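Local atomic coordinates of response regulator aspartate phosphatase I (Bacillus subtilis subsp. subtilis, PDB entry 4I1A), a protein that dephosphorylates the sporulation phosphotransferase Spo0F, inhibiting its activity, and activates the mobile element ICEBs1 by inactivating its repressor ImmR. Residues I223-M228 with H259-K264; A125-E130 with Y151-M156; N280-Y285 with L311-G316; Q319-A324 with N358-M363. All coordinates share one frame; numbering follows the deposited sequence.

Interaction 1. Residues I223-M228 with H259-K264; sequences IAMSHM and HSFLTK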
# COMPACT_ATOMS: atom_id res chain seq x y z
N ILE A 223 6.44 0.24 14.00
CA ILE A 223 7.66 -0.50 13.71
C ILE A 223 7.36 -1.61 12.70
O ILE A 223 8.08 -1.79 11.71
CB ILE A 223 8.26 -1.11 15.00
CG1 ILE A 223 8.94 -0.03 15.83
CG2 ILE A 223 9.25 -2.23 14.67
CD1 ILE A 223 9.48 -0.53 17.20
N ALA A 224 6.28 -2.35 12.94
CA ALA A 224 5.87 -3.40 12.02
C ALA A 224 5.42 -2.82 10.68
O ALA A 224 5.67 -3.40 9.63
CB ALA A 224 4.76 -4.23 12.62
N MET A 225 4.75 -1.67 10.72
CA MET A 225 4.30 -1.05 9.48
C MET A 225 5.48 -0.61 8.63
O MET A 225 5.48 -0.81 7.41
CB MET A 225 3.33 0.09 9.76
CG MET A 225 1.93 -0.38 10.13
SD MET A 225 0.73 0.96 10.19
CE MET A 225 0.59 1.38 8.46
N SER A 226 6.50 -0.04 9.26
CA SER A 226 7.72 0.33 8.55
C SER A 226 8.42 -0.90 7.97
O SER A 226 8.77 -0.92 6.79
CB SER A 226 8.68 1.07 9.47
OG SER A 226 8.10 2.25 9.97
N HIS A 227 8.63 -1.92 8.80
CA HIS A 227 9.22 -3.17 8.32
C HIS A 227 8.50 -3.72 7.10
O HIS A 227 9.12 -4.05 6.09
CB HIS A 227 9.22 -4.23 9.43
CG HIS A 227 10.33 -4.07 10.42
ND1 HIS A 227 11.63 -3.78 10.06
CD2 HIS A 227 10.33 -4.16 11.77
CE1 HIS A 227 12.38 -3.70 11.13
NE2 HIS A 227 11.62 -3.93 12.20
N MET A 228 7.18 -3.80 7.19
CA MET A 228 6.37 -4.31 6.09
C MET A 228 6.59 -3.50 4.81
O MET A 228 6.84 -4.05 3.74
CB MET A 228 4.88 -4.31 6.48
CG MET A 228 3.95 -4.93 5.43
SD MET A 228 2.19 -4.66 5.79
CE MET A 228 2.04 -2.89 5.56
N HIS A 259 -3.23 -8.09 13.89
CA HIS A 259 -3.65 -6.98 13.05
C HIS A 259 -3.93 -7.44 11.63
O HIS A 259 -3.37 -8.43 11.18
CB HIS A 259 -2.60 -5.86 13.04
CG HIS A 259 -3.06 -4.62 12.37
ND1 HIS A 259 -2.79 -4.34 11.04
CD2 HIS A 259 -3.80 -3.57 12.82
CE1 HIS A 259 -3.33 -3.17 10.71
NE2 HIS A 259 -3.94 -2.69 11.78
N SER A 260 -4.79 -6.72 10.91
CA SER A 260 -5.19 -7.13 9.56
C SER A 260 -4.02 -7.23 8.57
O SER A 260 -4.07 -8.03 7.64
CB SER A 260 -6.29 -6.22 9.02
OG SER A 260 -5.84 -4.88 8.94
N PHE A 261 -2.97 -6.43 8.79
CA PHE A 261 -1.78 -6.43 7.92
C PHE A 261 -1.04 -7.77 7.93
O PHE A 261 -0.08 -7.96 7.18
CB PHE A 261 -0.81 -5.32 8.31
CG PHE A 261 -1.20 -3.95 7.82
CD1 PHE A 261 -1.76 -3.78 6.56
CD2 PHE A 261 -0.98 -2.82 8.61
CE1 PHE A 261 -2.12 -2.52 6.11
CE2 PHE A 261 -1.33 -1.57 8.17
CZ PHE A 261 -1.91 -1.41 6.91
N LEU A 262 -1.46 -8.68 8.80
CA LEU A 262 -0.85 -9.99 8.89
C LEU A 262 -0.97 -10.73 7.56
O LEU A 262 -0.01 -11.33 7.08
CB LEU A 262 -1.53 -10.79 10.00
CG LEU A 262 -1.04 -12.21 10.26
CD1 LEU A 262 0.46 -12.23 10.35
CD2 LEU A 262 -1.64 -12.73 11.57
N THR A 263 -2.15 -10.65 6.95
CA THR A 263 -2.40 -11.40 5.72
C THR A 263 -1.52 -10.90 4.56
O THR A 263 -0.93 -11.69 3.82
CB THR A 263 -3.89 -11.34 5.33
OG1 THR A 263 -4.69 -11.84 6.41
CG2 THR A 263 -4.13 -12.18 4.10
N LYS A 264 -1.45 -9.58 4.42
CA LYS A 264 -0.71 -8.94 3.34
C LYS A 264 0.80 -9.20 3.47
O LYS A 264 1.50 -9.42 2.48
CB LYS A 264 -1.02 -7.44 3.37
CG LYS A 264 -0.02 -6.57 2.63
CD LYS A 264 -0.53 -5.15 2.49
CE LYS A 264 0.32 -4.38 1.47
NZ LYS A 264 0.02 -2.91 1.40
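Two methionines of helix 220-236, Met-225 and Met-228, meet the ring of Phe-261 at the start of helix 261-275, and both are Met-aromatic contacts. Met-228 sends its CE methyl over one face in a CH-pi contact, 4.0 Å from the centroid of the Phe-261 ring and only 10° off its normal. Its CG lies anti to the backbone N (chi1 -176°), which carries the chain toward the other helix, and the bend at chi3 lays the methyl over the ring centre. The sulfur sits obliquely, with Met-228 SD 4.0 Å from Phe-261 CB. Met-225 SD lies at the edge, 5.1 Å from the centroid of the Phe-261 ring, while the methyl comes in obliquely, Met-225 CE lying 3.5 Å from Phe-261 CE2. Unbranched, flexible methionines suit this role, since they can fit a flat ring from two directions.

The two helices are separated in sequence by helix 240-257, and packing between a helix and the next but one joins neighbouring hairpins in tetratricopeptide superhelices; 224-228 lies in the predicted fourth repeat.

The aliphatic part of Lys-264 passes Met-228, with Lys-264 CG 4.3 Å from Met-228 SD. The polar element is local: Phe-261 N donates to His-259 ND1 at 3.1 Å, nearly straight at 171° though tilted from the imidazole plane, a capping bond that probably helps to hold the backbone from which the ring projects.

Interaction 2. Residues A125-E130 with Y151-M156; sequences AYRIAE and YVYYYM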
# COMPACT_ATOMS: atom_id res chain seq x y z
N ALA A 125 -14.28 21.77 0.29
CA ALA A 125 -14.40 22.35 1.61
C ALA A 125 -13.02 22.70 2.18
O ALA A 125 -12.83 23.75 2.79
CB ALA A 125 -15.14 21.41 2.54
N TYR A 126 -12.07 21.80 1.98
CA TYR A 126 -10.69 22.04 2.36
C TYR A 126 -10.12 23.28 1.66
O TYR A 126 -9.34 24.02 2.26
CB TYR A 126 -9.83 20.83 1.99
CG TYR A 126 -9.97 19.62 2.88
CD1 TYR A 126 -10.35 19.74 4.22
CD2 TYR A 126 -9.71 18.34 2.39
CE1 TYR A 126 -10.47 18.63 5.04
CE2 TYR A 126 -9.83 17.23 3.19
CZ TYR A 126 -10.20 17.37 4.52
OH TYR A 126 -10.32 16.25 5.31
N ARG A 127 -10.52 23.51 0.41
CA ARG A 127 -9.97 24.62 -0.37
C ARG A 127 -10.30 25.97 0.25
O ARG A 127 -9.52 26.93 0.14
CB ARG A 127 -10.42 24.57 -1.84
CG ARG A 127 -9.65 23.58 -2.73
CD ARG A 127 -9.78 23.94 -4.22
NE ARG A 127 -9.54 22.80 -5.10
CZ ARG A 127 -8.34 22.35 -5.45
NH1 ARG A 127 -7.25 22.95 -4.98
NH2 ARG A 127 -8.22 21.30 -6.25
N ILE A 128 -11.45 26.06 0.91
CA ILE A 128 -11.83 27.31 1.56
C ILE A 128 -11.32 27.37 2.99
O ILE A 128 -10.99 28.44 3.50
CB ILE A 128 -13.34 27.59 1.48
CG1 ILE A 128 -14.14 26.54 2.25
CG2 ILE A 128 -13.81 27.64 0.03
CD1 ILE A 128 -15.63 26.63 1.97
N ALA A 129 -11.25 26.20 3.64
CA ALA A 129 -10.67 26.11 4.97
C ALA A 129 -9.22 26.60 4.92
O ALA A 129 -8.75 27.27 5.84
CB ALA A 129 -10.72 24.68 5.46
N GLU A 130 -8.53 26.27 3.83
CA GLU A 130 -7.16 26.70 3.62
C GLU A 130 -7.08 28.21 3.42
O GLU A 130 -6.09 28.84 3.78
CB GLU A 130 -6.56 25.97 2.41
CG GLU A 130 -5.05 26.14 2.23
CD GLU A 130 -4.55 25.54 0.92
OE1 GLU A 130 -3.37 25.79 0.56
OE2 GLU A 130 -5.33 24.84 0.24
N TYR A 151 -3.95 13.55 2.41
CA TYR A 151 -4.59 12.25 2.45
C TYR A 151 -5.73 12.10 1.43
O TYR A 151 -5.80 11.09 0.73
CB TYR A 151 -5.09 11.95 3.85
CG TYR A 151 -5.44 10.50 4.07
CD1 TYR A 151 -4.44 9.55 4.27
CD2 TYR A 151 -6.76 10.07 4.06
CE1 TYR A 151 -4.75 8.21 4.46
CE2 TYR A 151 -7.08 8.73 4.25
CZ TYR A 151 -6.07 7.81 4.45
OH TYR A 151 -6.40 6.48 4.64
N VAL A 152 -6.62 13.08 1.33
CA VAL A 152 -7.67 12.99 0.33
C VAL A 152 -7.05 12.99 -1.08
O VAL A 152 -7.46 12.22 -1.95
CB VAL A 152 -8.75 14.11 0.49
CG1 VAL A 152 -8.10 15.44 0.70
CG2 VAL A 152 -9.67 14.16 -0.75
N TYR A 153 -6.03 13.83 -1.27
CA TYR A 153 -5.29 13.87 -2.51
C TYR A 153 -4.63 12.53 -2.83
O TYR A 153 -4.64 12.09 -3.99
CB TYR A 153 -4.26 14.99 -2.48
CG TYR A 153 -4.84 16.32 -2.90
CD1 TYR A 153 -5.68 16.41 -4.00
CD2 TYR A 153 -4.56 17.48 -2.19
CE1 TYR A 153 -6.22 17.63 -4.40
CE2 TYR A 153 -5.10 18.71 -2.58
CZ TYR A 153 -5.93 18.77 -3.68
OH TYR A 153 -6.47 19.98 -4.07
N TYR A 154 -4.08 11.88 -1.81
CA TYR A 154 -3.50 10.55 -1.95
C TYR A 154 -4.56 9.52 -2.35
O TYR A 154 -4.28 8.56 -3.06
CB TYR A 154 -2.80 10.13 -0.66
CG TYR A 154 -2.20 8.74 -0.69
CD1 TYR A 154 -1.20 8.41 -1.60
CD2 TYR A 154 -2.63 7.76 0.20
CE1 TYR A 154 -0.65 7.14 -1.63
CE2 TYR A 154 -2.08 6.48 0.18
CZ TYR A 154 -1.09 6.18 -0.74
OH TYR A 154 -0.54 4.91 -0.78
N TYR A 155 -5.79 9.72 -1.88
CA TYR A 155 -6.88 8.81 -2.21
C TYR A 155 -7.25 8.93 -3.68
O TYR A 155 -7.56 7.94 -4.34
CB TYR A 155 -8.09 9.09 -1.31
CG TYR A 155 -9.14 7.99 -1.25
CD1 TYR A 155 -10.12 7.88 -2.23
CD2 TYR A 155 -9.15 7.07 -0.21
CE1 TYR A 155 -11.09 6.88 -2.18
CE2 TYR A 155 -10.11 6.07 -0.14
CZ TYR A 155 -11.07 5.98 -1.13
OH TYR A 155 -12.03 4.98 -1.07
N MET A 156 -7.20 10.15 -4.21
CA MET A 156 -7.55 10.39 -5.60
C MET A 156 -6.34 10.28 -6.51
O MET A 156 -6.40 10.65 -7.68
CB MET A 156 -8.17 11.77 -5.75
CG MET A 156 -9.09 12.09 -4.60
SD MET A 156 -9.86 13.69 -4.81
CE MET A 156 -10.84 13.38 -6.29
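This is a small, largely buried side-chain contact, in which Tyr-126 meets Val-152 and Arg-127 meets Tyr-153 where helix 119-129 faces the last turns of helix 139-155. It has an apolar half and a polar half, and no hydrogen bond crosses it.

In the apolar half, Val-152 offers its CG1 methyl to the edge of the Tyr-126 ring, near the ring plane, 3.5 Å from Tyr-126 CE2. The methyl is placed between the backbone N and the carbonyl carbon of its own residue (chi1 45°), while CG2 is turned anti to that N. The two side chains slide past each other in opposite directions. A compact beta-branched residue suits this spot because the tyrosine ring takes up much of the space, packing also on Phe-107 and Met-111 of helix 102-115.

In the polar half, the phenol oxygen of Tyr-153 lies over one face of the Arg-127 guanidinium, with OH 3.1 Å from Arg-127 NH2 and 3.2 Å from Arg-127 NH1. Neither N-H points well at the oxygen, so the approach is one of packing, the guanidinium and ring planes standing 55° apart. The side chain of Arg-127 is extended from CG to NE and reaches across from an exposed position; it also touches a crystal neighbour, which may influence its pose. The Tyr-153 ring also makes an edge-to-face contact with Phe-161.

Consecutive helices running antiparallel here and touching through side chains are consistent with the antiparallel helical pairs of which tetratricopeptide superhelices are made; 151-156 lies in the predicted second repeat.

Interaction 3. Residues N280-Y285 with L311-G316; sequences NVALIY and LFFSDG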
# COMPACT_ATOMS: atom_id res chain seq x y z
N ASN A 280 9.67 -24.55 -1.12
CA ASN A 280 9.28 -25.25 0.09
C ASN A 280 8.98 -24.35 1.27
O ASN A 280 7.98 -24.53 1.96
CB ASN A 280 10.33 -26.29 0.46
CG ASN A 280 10.31 -27.47 -0.48
OD1 ASN A 280 9.25 -28.04 -0.73
ND2 ASN A 280 11.48 -27.82 -1.01
N VAL A 281 9.84 -23.37 1.51
CA VAL A 281 9.62 -22.39 2.55
C VAL A 281 8.43 -21.48 2.20
O VAL A 281 7.68 -21.04 3.08
CB VAL A 281 10.90 -21.56 2.77
CG1 VAL A 281 10.63 -20.32 3.64
CG2 VAL A 281 11.98 -22.44 3.39
N ALA A 282 8.25 -21.22 0.91
CA ALA A 282 7.19 -20.34 0.46
C ALA A 282 5.85 -21.01 0.71
O ALA A 282 4.88 -20.36 1.10
CB ALA A 282 7.37 -19.98 -1.05
N LEU A 283 5.81 -22.32 0.48
CA LEU A 283 4.59 -23.12 0.62
C LEU A 283 4.07 -23.10 2.06
O LEU A 283 2.88 -23.25 2.32
CB LEU A 283 4.86 -24.55 0.16
CG LEU A 283 3.68 -25.51 0.09
CD1 LEU A 283 2.60 -24.91 -0.79
CD2 LEU A 283 4.12 -26.89 -0.43
N ILE A 284 4.99 -22.92 2.99
CA ILE A 284 4.63 -22.82 4.40
C ILE A 284 3.92 -21.49 4.69
O ILE A 284 2.90 -21.46 5.38
CB ILE A 284 5.87 -22.99 5.27
CG1 ILE A 284 6.27 -24.47 5.28
CG2 ILE A 284 5.64 -22.43 6.66
CD1 ILE A 284 7.69 -24.73 5.71
N TYR A 285 4.44 -20.40 4.14
CA TYR A 285 3.81 -19.09 4.29
C TYR A 285 2.54 -18.99 3.45
O TYR A 285 1.62 -18.25 3.78
CB TYR A 285 4.80 -17.96 3.96
CG TYR A 285 5.93 -17.85 4.95
CD1 TYR A 285 5.69 -17.42 6.26
CD2 TYR A 285 7.24 -18.17 4.60
CE1 TYR A 285 6.73 -17.32 7.18
CE2 TYR A 285 8.28 -18.07 5.52
CZ TYR A 285 8.02 -17.65 6.80
OH TYR A 285 9.05 -17.54 7.71
N LEU A 311 0.24 -20.21 -10.00
CA LEU A 311 1.60 -19.94 -10.45
C LEU A 311 2.59 -20.96 -9.89
O LEU A 311 3.42 -21.48 -10.64
CB LEU A 311 1.99 -18.53 -9.98
CG LEU A 311 2.50 -17.43 -10.91
CD1 LEU A 311 1.94 -17.52 -12.31
CD2 LEU A 311 2.15 -16.09 -10.28
N PHE A 312 2.53 -21.26 -8.59
CA PHE A 312 3.63 -22.00 -7.95
C PHE A 312 3.28 -23.32 -7.26
O PHE A 312 4.13 -24.21 -7.18
CB PHE A 312 4.35 -21.11 -6.92
CG PHE A 312 4.90 -19.82 -7.49
CD1 PHE A 312 5.92 -19.83 -8.43
CD2 PHE A 312 4.40 -18.59 -7.08
CE1 PHE A 312 6.42 -18.64 -8.96
CE2 PHE A 312 4.89 -17.41 -7.61
CZ PHE A 312 5.91 -17.44 -8.55
N PHE A 313 2.06 -23.43 -6.73
CA PHE A 313 1.77 -24.47 -5.74
C PHE A 313 0.72 -25.51 -6.14
O PHE A 313 0.19 -26.24 -5.30
CB PHE A 313 1.41 -23.80 -4.41
CG PHE A 313 2.48 -22.88 -3.89
CD1 PHE A 313 3.79 -23.34 -3.73
CD2 PHE A 313 2.20 -21.56 -3.60
CE1 PHE A 313 4.78 -22.50 -3.26
CE2 PHE A 313 3.20 -20.70 -3.13
CZ PHE A 313 4.49 -21.16 -2.96
N SER A 314 0.43 -25.57 -7.43
CA SER A 314 -0.41 -26.61 -7.99
C SER A 314 0.48 -27.25 -9.04
O SER A 314 1.70 -27.13 -8.97
CB SER A 314 -1.68 -26.02 -8.62
OG SER A 314 -1.41 -24.77 -9.26
N ASP A 315 -0.10 -27.93 -10.01
CA ASP A 315 0.76 -28.50 -11.04
C ASP A 315 0.64 -27.69 -12.32
O ASP A 315 0.77 -28.21 -13.42
CB ASP A 315 0.45 -29.97 -11.28
CG ASP A 315 1.63 -30.71 -11.91
OD1 ASP A 315 2.76 -30.19 -11.80
OD2 ASP A 315 1.42 -31.79 -12.50
N GLY A 316 0.42 -26.39 -12.16
CA GLY A 316 0.17 -25.52 -13.29
C GLY A 316 -1.31 -25.41 -13.56
O GLY A 316 -1.76 -25.53 -14.70
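The ring of Phe-313 is covered on both faces: one by Leu-283 CA of helix 279-295, and the opposite one by CB of its neighbour Phe-312, 3.7 Å above the plane and over the ring centre. At the edge, near the plane, Ala-282 CB approaches Phe-313 CZ at 3.7 Å. On the Leu-283 side of the ring, the CD1 methyl of that leucine reaches Phe-313 CD1 at 3.5 Å. Its CG is anti to the backbone N (chi1 -174°), which brings the branch alongside the ring, the two side chains sliding past each other in opposite directions.

Helices 279-295 and 299-313 are successive, the helical pair of the predicted fifth tetratricopeptide repeat, and the contact joins an early turn of the first helix to the 311-313 region. Small residues commonly let helices of such repeats come close, and Ala-282 does so here: its methyl leaves room for the ring to reach the backbone, with Phe-313 CE1 3.9 Å from Leu-283 N. The CA atoms of Leu-283 and Phe-313 are 7.1 Å apart.

Replacing Phe-313 with a serine would probably open a gap beside Ala-282 and leave the Leu-283 methyl without its aromatic partner. Phe-286, one turn further along helix 279-295, meets the same ring with planes at about 45°. A wider pi-type turn spans 311-313, and Phe-313 points from it toward helix 279-295.

Interaction 4. Residues Q319-A324 with N358-M363; sequences QLIKNA and NEYYRM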
# COMPACT_ATOMS: atom_id res chain seq x y z
N GLN A 319 -6.12 -22.01 -14.52
CA GLN A 319 -7.48 -21.49 -14.37
C GLN A 319 -7.66 -20.78 -13.03
O GLN A 319 -8.45 -19.85 -12.92
CB GLN A 319 -8.54 -22.58 -14.60
CG GLN A 319 -8.68 -23.59 -13.48
CD GLN A 319 -7.61 -24.67 -13.52
OE1 GLN A 319 -6.60 -24.55 -14.22
NE2 GLN A 319 -7.84 -25.74 -12.76
N LEU A 320 -6.88 -21.19 -12.02
CA LEU A 320 -6.91 -20.54 -10.72
C LEU A 320 -6.48 -19.07 -10.83
O LEU A 320 -7.04 -18.19 -10.18
CB LEU A 320 -5.99 -21.27 -9.72
CG LEU A 320 -6.26 -22.71 -9.31
CD1 LEU A 320 -5.03 -23.28 -8.60
CD2 LEU A 320 -7.51 -22.83 -8.43
N ILE A 321 -5.46 -18.82 -11.65
CA ILE A 321 -4.99 -17.46 -11.90
C ILE A 321 -6.12 -16.64 -12.56
O ILE A 321 -6.46 -15.55 -12.09
CB ILE A 321 -3.73 -17.47 -12.81
CG1 ILE A 321 -2.63 -18.34 -12.18
CG2 ILE A 321 -3.22 -16.03 -13.07
CD1 ILE A 321 -1.45 -18.60 -13.10
N LYS A 322 -6.70 -17.21 -13.61
CA LYS A 322 -7.84 -16.64 -14.32
C LYS A 322 -9.02 -16.30 -13.38
O LYS A 322 -9.44 -15.14 -13.29
CB LYS A 322 -8.32 -17.62 -15.39
CG LYS A 322 -9.48 -17.12 -16.23
CD LYS A 322 -10.19 -18.28 -16.95
CE LYS A 322 -11.06 -17.76 -18.09
NZ LYS A 322 -11.68 -18.85 -18.89
N ASN A 323 -9.54 -17.32 -12.70
CA ASN A 323 -10.69 -17.10 -11.82
C ASN A 323 -10.40 -16.07 -10.73
O ASN A 323 -11.27 -15.29 -10.36
CB ASN A 323 -11.15 -18.42 -11.20
CG ASN A 323 -11.55 -19.44 -12.25
OD1 ASN A 323 -11.46 -20.65 -12.02
ND2 ASN A 323 -11.97 -18.96 -13.42
N ALA A 324 -9.17 -16.04 -10.25
CA ALA A 324 -8.81 -15.06 -9.25
C ALA A 324 -8.88 -13.63 -9.83
O ALA A 324 -9.35 -12.71 -9.14
CB ALA A 324 -7.44 -15.36 -8.71
N ASN A 358 1.06 -13.21 -23.53
CA ASN A 358 0.30 -12.19 -24.26
C ASN A 358 -1.09 -11.94 -23.69
O ASN A 358 -1.53 -10.79 -23.61
CB ASN A 358 0.20 -12.54 -25.74
CG ASN A 358 1.40 -12.06 -26.53
OD1 ASN A 358 2.47 -11.77 -25.97
ND2 ASN A 358 1.23 -11.99 -27.85
N GLU A 359 -1.77 -13.02 -23.31
CA GLU A 359 -3.10 -12.95 -22.72
C GLU A 359 -3.11 -12.06 -21.50
O GLU A 359 -4.03 -11.28 -21.29
CB GLU A 359 -3.62 -14.34 -22.35
CG GLU A 359 -4.82 -14.33 -21.40
CD GLU A 359 -5.55 -15.67 -21.37
OE1 GLU A 359 -5.89 -16.19 -22.46
OE2 GLU A 359 -5.79 -16.19 -20.26
N TYR A 360 -2.04 -12.14 -20.72
CA TYR A 360 -1.96 -11.38 -19.49
C TYR A 360 -1.44 -9.94 -19.68
O TYR A 360 -1.81 -9.05 -18.91
CB TYR A 360 -1.19 -12.16 -18.41
CG TYR A 360 -2.08 -13.20 -17.77
CD1 TYR A 360 -2.99 -12.84 -16.77
CD2 TYR A 360 -2.06 -14.53 -18.19
CE1 TYR A 360 -3.83 -13.76 -16.19
CE2 TYR A 360 -2.90 -15.48 -17.61
CZ TYR A 360 -3.78 -15.08 -16.62
OH TYR A 360 -4.63 -15.99 -16.04
N TYR A 361 -0.62 -9.72 -20.70
CA TYR A 361 -0.26 -8.34 -21.06
C TYR A 361 -1.52 -7.62 -21.55
O TYR A 361 -1.75 -6.47 -21.19
CB TYR A 361 0.86 -8.26 -22.12
CG TYR A 361 2.24 -8.62 -21.56
CD1 TYR A 361 2.75 -7.97 -20.43
CD2 TYR A 361 3.03 -9.60 -22.17
CE1 TYR A 361 4.01 -8.30 -19.92
CE2 TYR A 361 4.29 -9.94 -21.66
CZ TYR A 361 4.77 -9.28 -20.53
OH TYR A 361 5.99 -9.60 -20.00
N ARG A 362 -2.33 -8.34 -22.34
CA ARG A 362 -3.60 -7.79 -22.84
C ARG A 362 -4.51 -7.42 -21.70
O ARG A 362 -5.17 -6.39 -21.73
CB ARG A 362 -4.32 -8.78 -23.76
CG ARG A 362 -3.60 -9.03 -25.09
CD ARG A 362 -4.44 -9.84 -26.07
NE ARG A 362 -4.51 -9.14 -27.35
CZ ARG A 362 -5.62 -8.93 -28.03
NH1 ARG A 362 -6.77 -9.38 -27.57
NH2 ARG A 362 -5.58 -8.27 -29.18
N MET A 363 -4.52 -8.25 -20.67
CA MET A 363 -5.39 -8.01 -19.53
C MET A 363 -4.96 -6.79 -18.75
O MET A 363 -5.81 -6.01 -18.30
CB MET A 363 -5.45 -9.23 -18.61
CG MET A 363 -6.57 -9.13 -17.60
SD MET A 363 -6.83 -10.69 -16.79
CE MET A 363 -5.44 -10.61 -15.74
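Tyr-360 reaches across from helix 354-373 and crosses Ile-321 of helix 318-330 obliquely, so that its hydroxyl end, rather than the flat of the ring, does most of the touching. The CG2 methyl of Ile-321 lies 3.3 Å from Tyr-360 OH and 3.7 Å from Tyr-360 CZ, neither over the ring face nor at its edge. The tyrosine ring is carried anti to its carbonyl carbon (chi1 -80°), and in the isoleucine CG2 stands anti to the backbone N while CG1 lies anti to the carbonyl carbon.

The phenol oxygen also comes up to the helix backbone, 3.4 Å from Lys-322 N, but at an angle too poor for a hydrogen bond. Helix 334-351 separates the two partners in sequence, and Tyr-360 packs on its Val-344 and Ala-345. The contact joins helix 318-330 to the next helix but one, consistent with the stacking of helices in a tetratricopeptide superhelix; 358-363 lies in the predicted sixth repeat.

Tyrosine fits because a long, flat side chain can span the 9.4 Å between the CA atoms of Lys-322 and Tyr-360; with an alanine in its place the Ile-321 methyl would probably lose its partner and a gap would open between the helices. Lys-322 CB lies 4.1 Å from Tyr-360 OH before the chain runs away extended, Lys-322 NZ lying 6.6 Å from Glu-359 OE2, opposite in charge but not in contact.

Overall arrangement
The four contacts follow one another along the chain without overlap, in the order interaction 2, 1, 3, 4, and trace the superhelix of helical hairpins. Interactions 2 and 3 join consecutive helices, whereas 1 and 4 skip one helix. Interactions 2 and 3 lie on opposite sides of the chain's centre, their centres 43 Å apart; interaction 1 is the more central, 27 Å from interaction 2 and 22 Å from interaction 3 between centres. Direct touch occurs between interactions 3 and 4, where Leu-311 CD1 packs 3.7 Å from Ile-321 CD1, coupling helix 299-313 to helix 318-330. All four are structural packing among the helices of the chain, consistent with a tetratricopeptide superhelix.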